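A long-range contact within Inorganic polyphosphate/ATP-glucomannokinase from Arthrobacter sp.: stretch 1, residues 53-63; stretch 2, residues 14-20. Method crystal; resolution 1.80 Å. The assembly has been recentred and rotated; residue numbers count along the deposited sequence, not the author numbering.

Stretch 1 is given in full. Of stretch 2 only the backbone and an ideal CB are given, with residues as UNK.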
# COMPACT_ATOMS: atom_id res chain seq x y z
N SER A 53 18.54 -4.86 -7.63
CA SER A 53 18.18 -3.68 -8.40
C SER A 53 17.27 -2.74 -7.61
O SER A 53 17.43 -1.52 -7.65
CB SER A 53 17.50 -4.07 -9.72
OG SER A 53 16.22 -4.64 -9.49
N VAL A 54 16.31 -3.32 -6.90
CA VAL A 54 15.39 -2.52 -6.09
C VAL A 54 16.15 -1.82 -4.96
O VAL A 54 15.87 -0.67 -4.64
CB VAL A 54 14.28 -3.41 -5.49
CG1 VAL A 54 13.46 -2.63 -4.47
CG2 VAL A 54 13.38 -3.92 -6.61
N ALA A 55 17.10 -2.52 -4.35
CA ALA A 55 17.88 -1.92 -3.27
C ALA A 55 18.60 -0.67 -3.76
O ALA A 55 18.65 0.34 -3.06
CB ALA A 55 18.89 -2.93 -2.73
N GLU A 56 19.16 -0.74 -4.97
CA GLU A 56 19.85 0.41 -5.53
C GLU A 56 18.90 1.58 -5.76
O GLU A 56 19.24 2.72 -5.46
CB GLU A 56 20.52 0.02 -6.86
CG GLU A 56 21.73 -0.89 -6.70
CD GLU A 56 22.78 -0.32 -5.77
OE1 GLU A 56 23.14 0.87 -5.93
OE2 GLU A 56 23.25 -1.05 -4.87
N ALA A 57 17.71 1.29 -6.28
CA ALA A 57 16.71 2.34 -6.54
C ALA A 57 16.26 3.00 -5.24
O ALA A 57 16.11 4.22 -5.16
CB ALA A 57 15.51 1.75 -7.27
N VAL A 58 16.03 2.20 -4.21
CA VAL A 58 15.62 2.74 -2.92
C VAL A 58 16.71 3.64 -2.37
O VAL A 58 16.44 4.73 -1.86
CB VAL A 58 15.31 1.61 -1.92
CG1 VAL A 58 15.08 2.18 -0.52
CG2 VAL A 58 14.07 0.85 -2.38
N ALA A 59 17.96 3.21 -2.50
CA ALA A 59 19.09 4.00 -2.03
C ALA A 59 19.11 5.38 -2.69
O ALA A 59 19.37 6.38 -2.03
CB ALA A 59 20.40 3.28 -2.30
N LEU A 60 18.83 5.43 -3.99
CA LEU A 60 18.83 6.70 -4.71
C LEU A 60 17.73 7.62 -4.20
O LEU A 60 17.95 8.82 -4.04
CB LEU A 60 18.67 6.48 -6.21
CG LEU A 60 19.86 5.83 -6.91
CD1 LEU A 60 19.48 5.45 -8.33
CD2 LEU A 60 21.05 6.79 -6.91
N VAL A 61 16.54 7.07 -3.96
CA VAL A 61 15.44 7.90 -3.47
C VAL A 61 15.77 8.45 -2.08
O VAL A 61 15.60 9.64 -1.81
CB VAL A 61 14.11 7.11 -3.39
CG1 VAL A 61 13.01 8.01 -2.81
CG2 VAL A 61 13.71 6.63 -4.78
N VAL A 62 16.25 7.57 -1.20
CA VAL A 62 16.61 7.99 0.15
C VAL A 62 17.74 9.01 0.13
O VAL A 62 17.73 9.97 0.91
CB VAL A 62 17.03 6.77 1.01
CG1 VAL A 62 17.62 7.25 2.34
CG2 VAL A 62 15.81 5.89 1.27
N ALA A 63 18.71 8.82 -0.75
CA ALA A 63 19.83 9.74 -0.85
C ALA A 63 19.34 11.13 -1.23
O ALA A 63 19.78 12.13 -0.66
CB ALA A 63 20.84 9.25 -1.88
N UNK A 14 9.99 11.71 9.16
CA UNK A 14 10.62 10.44 8.83
C UNK A 14 10.45 10.18 7.35
O UNK A 14 9.44 10.56 6.76
CB UNK A 14 10.03 9.29 9.66
N UNK A 15 11.44 9.53 6.74
CA UNK A 15 11.37 9.22 5.32
C UNK A 15 10.57 7.93 5.13
O UNK A 15 10.78 6.95 5.85
CB UNK A 15 12.77 9.09 4.72
N UNK A 16 9.64 7.97 4.18
CA UNK A 16 8.83 6.80 3.86
C UNK A 16 9.06 6.49 2.40
O UNK A 16 9.12 7.41 1.58
CB UNK A 16 7.35 7.03 4.16
N UNK A 17 9.18 5.21 2.06
CA UNK A 17 9.42 4.79 0.68
C UNK A 17 8.34 3.79 0.26
O UNK A 17 8.03 2.87 1.01
CB UNK A 17 10.81 4.18 0.53
N UNK A 18 7.77 3.98 -0.93
CA UNK A 18 6.72 3.10 -1.42
C UNK A 18 7.20 2.40 -2.70
O UNK A 18 7.45 3.05 -3.72
CB UNK A 18 5.43 3.88 -1.68
N UNK A 19 7.36 1.08 -2.62
CA UNK A 19 7.82 0.30 -3.76
C UNK A 19 6.62 -0.19 -4.56
O UNK A 19 5.84 -1.02 -4.08
CB UNK A 19 8.68 -0.88 -3.30
N UNK A 20 6.47 0.33 -5.77
CA UNK A 20 5.35 -0.06 -6.61
C UNK A 20 5.78 -0.83 -7.85
O UNK A 20 6.97 -1.04 -8.08
CB UNK A 20 4.56 1.18 -7.03

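The helix of residues 53-63 crosses the strand of 14-19 at 146° between their N-to-C directions, closer to antiparallel than to parallel, with 9.6 Å between the axes at closest approach. That gap must be filled by side chains. What the helix offers is a set of valines, Val54, Val58, Val61 and Val62; steps of three or four residues link 54 to 58 and 58 to 61 and 62, and the CA-to-CB bonds of Val54, Val58 and Val61 point toward the strand while that of Val62 points sideways. Their methyls carry neither charge nor hydrogen-bonding group.

Position 14 starts the strand with extended angles (-135/146), and its ideal CB finds nothing of the helix within 5.5 Å. Stretch 1 sets no requirement here, and many residues would do. It is Leu14, which makes no contact with the helix.

At position 15 the CA-to-CB bond points toward the helix, yet the ideal CB still has no helix atom within 5.5 Å. A short side chain would fall short of Val62, whose CA is 7.5 Å from the CA of this position. A long apolar chain such as leucine, isoleucine or methionine would suit, and beta-branching fits the extended backbone. The residue is Ile15. With chi1 m and chi2 t it reaches out, and its CD1 comes to 4.4 Å from CG1 of Val62, a loose contact at the limit of packing.

Position 16 alternates out of reach of the helix, and its angles (-122/139) are open to any ordinary strand residue. The helix gives no reason to prefer one; the deposited residue is Gly16, with no side chain to point.

Position 17 is the centre of the contact. Its CA-to-CB bond points toward the helix, and the ideal CB is 4.8 Å from Val58 CG1 and 5.3 Å from Val62 CG2, with Val61 also bordering the space. Alanine would leave much of this gap unfilled; valine would fill part of it, while isoleucine, leucine or methionine could reach further. A charge would meet only methyls on this helix face. Ile17 has more of its surface covered by the helix (73 Å²) than any other residue of the strand. Both its chi angles are m, and its CD1 lies 3.5 Å from Val61 CG1 and 3.9 Å from Val62 CG2, while its CG2 approaches Val58 CG1 at 4.3 Å. The branched chain thus spans three valines.

Position 18 is again out of reach, so a polar residue costs this contact nothing. It is Asp18, whose OD1 is hydrogen-bonded elsewhere in the structure.

Position 19 returns toward the helix, with Val54 CG1 5.2 Å from the ideal CB and Val58 beyond. An apolar chain of leucine or isoleucine length would bridge the two, one helical turn apart. Ile19, with chi1 m and chi2 t, sets its CD1 3.8 Å from Val54 CG1 and 4.1 Å from Val58 CG2.

Position 20 leaves the strand (-114/179), and the helix offers it nothing within reach. Gly20 is found there. The rule is alternation: isoleucines at odd positions from 15 to 19 meet valines, without one hydrogen bond across.

Stretch 2 14-20: LIGIDIG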
# COMPACT_ATOMS: atom_id res chain seq x y z
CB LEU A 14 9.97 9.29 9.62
CG LEU A 14 10.25 9.19 11.12
CD1 LEU A 14 9.40 8.07 11.71
CD2 LEU A 14 11.73 8.92 11.37
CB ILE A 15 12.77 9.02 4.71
CG1 ILE A 15 13.52 10.36 4.68
CG2 ILE A 15 12.65 8.43 3.29
CD1 ILE A 15 14.98 10.25 4.27
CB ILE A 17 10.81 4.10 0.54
CG1 ILE A 17 11.91 5.05 1.01
CG2 ILE A 17 11.05 3.70 -0.91
CD1 ILE A 17 12.09 6.28 0.14
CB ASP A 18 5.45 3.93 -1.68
CG ASP A 18 4.22 3.08 -2.00
OD1 ASP A 18 4.12 1.94 -1.52
OD2 ASP A 18 3.34 3.58 -2.73
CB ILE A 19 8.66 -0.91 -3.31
CG1 ILE A 19 9.92 -0.43 -2.58
CG2 ILE A 19 9.04 -1.77 -4.53
CD1 ILE A 19 10.76 -1.54 -1.98
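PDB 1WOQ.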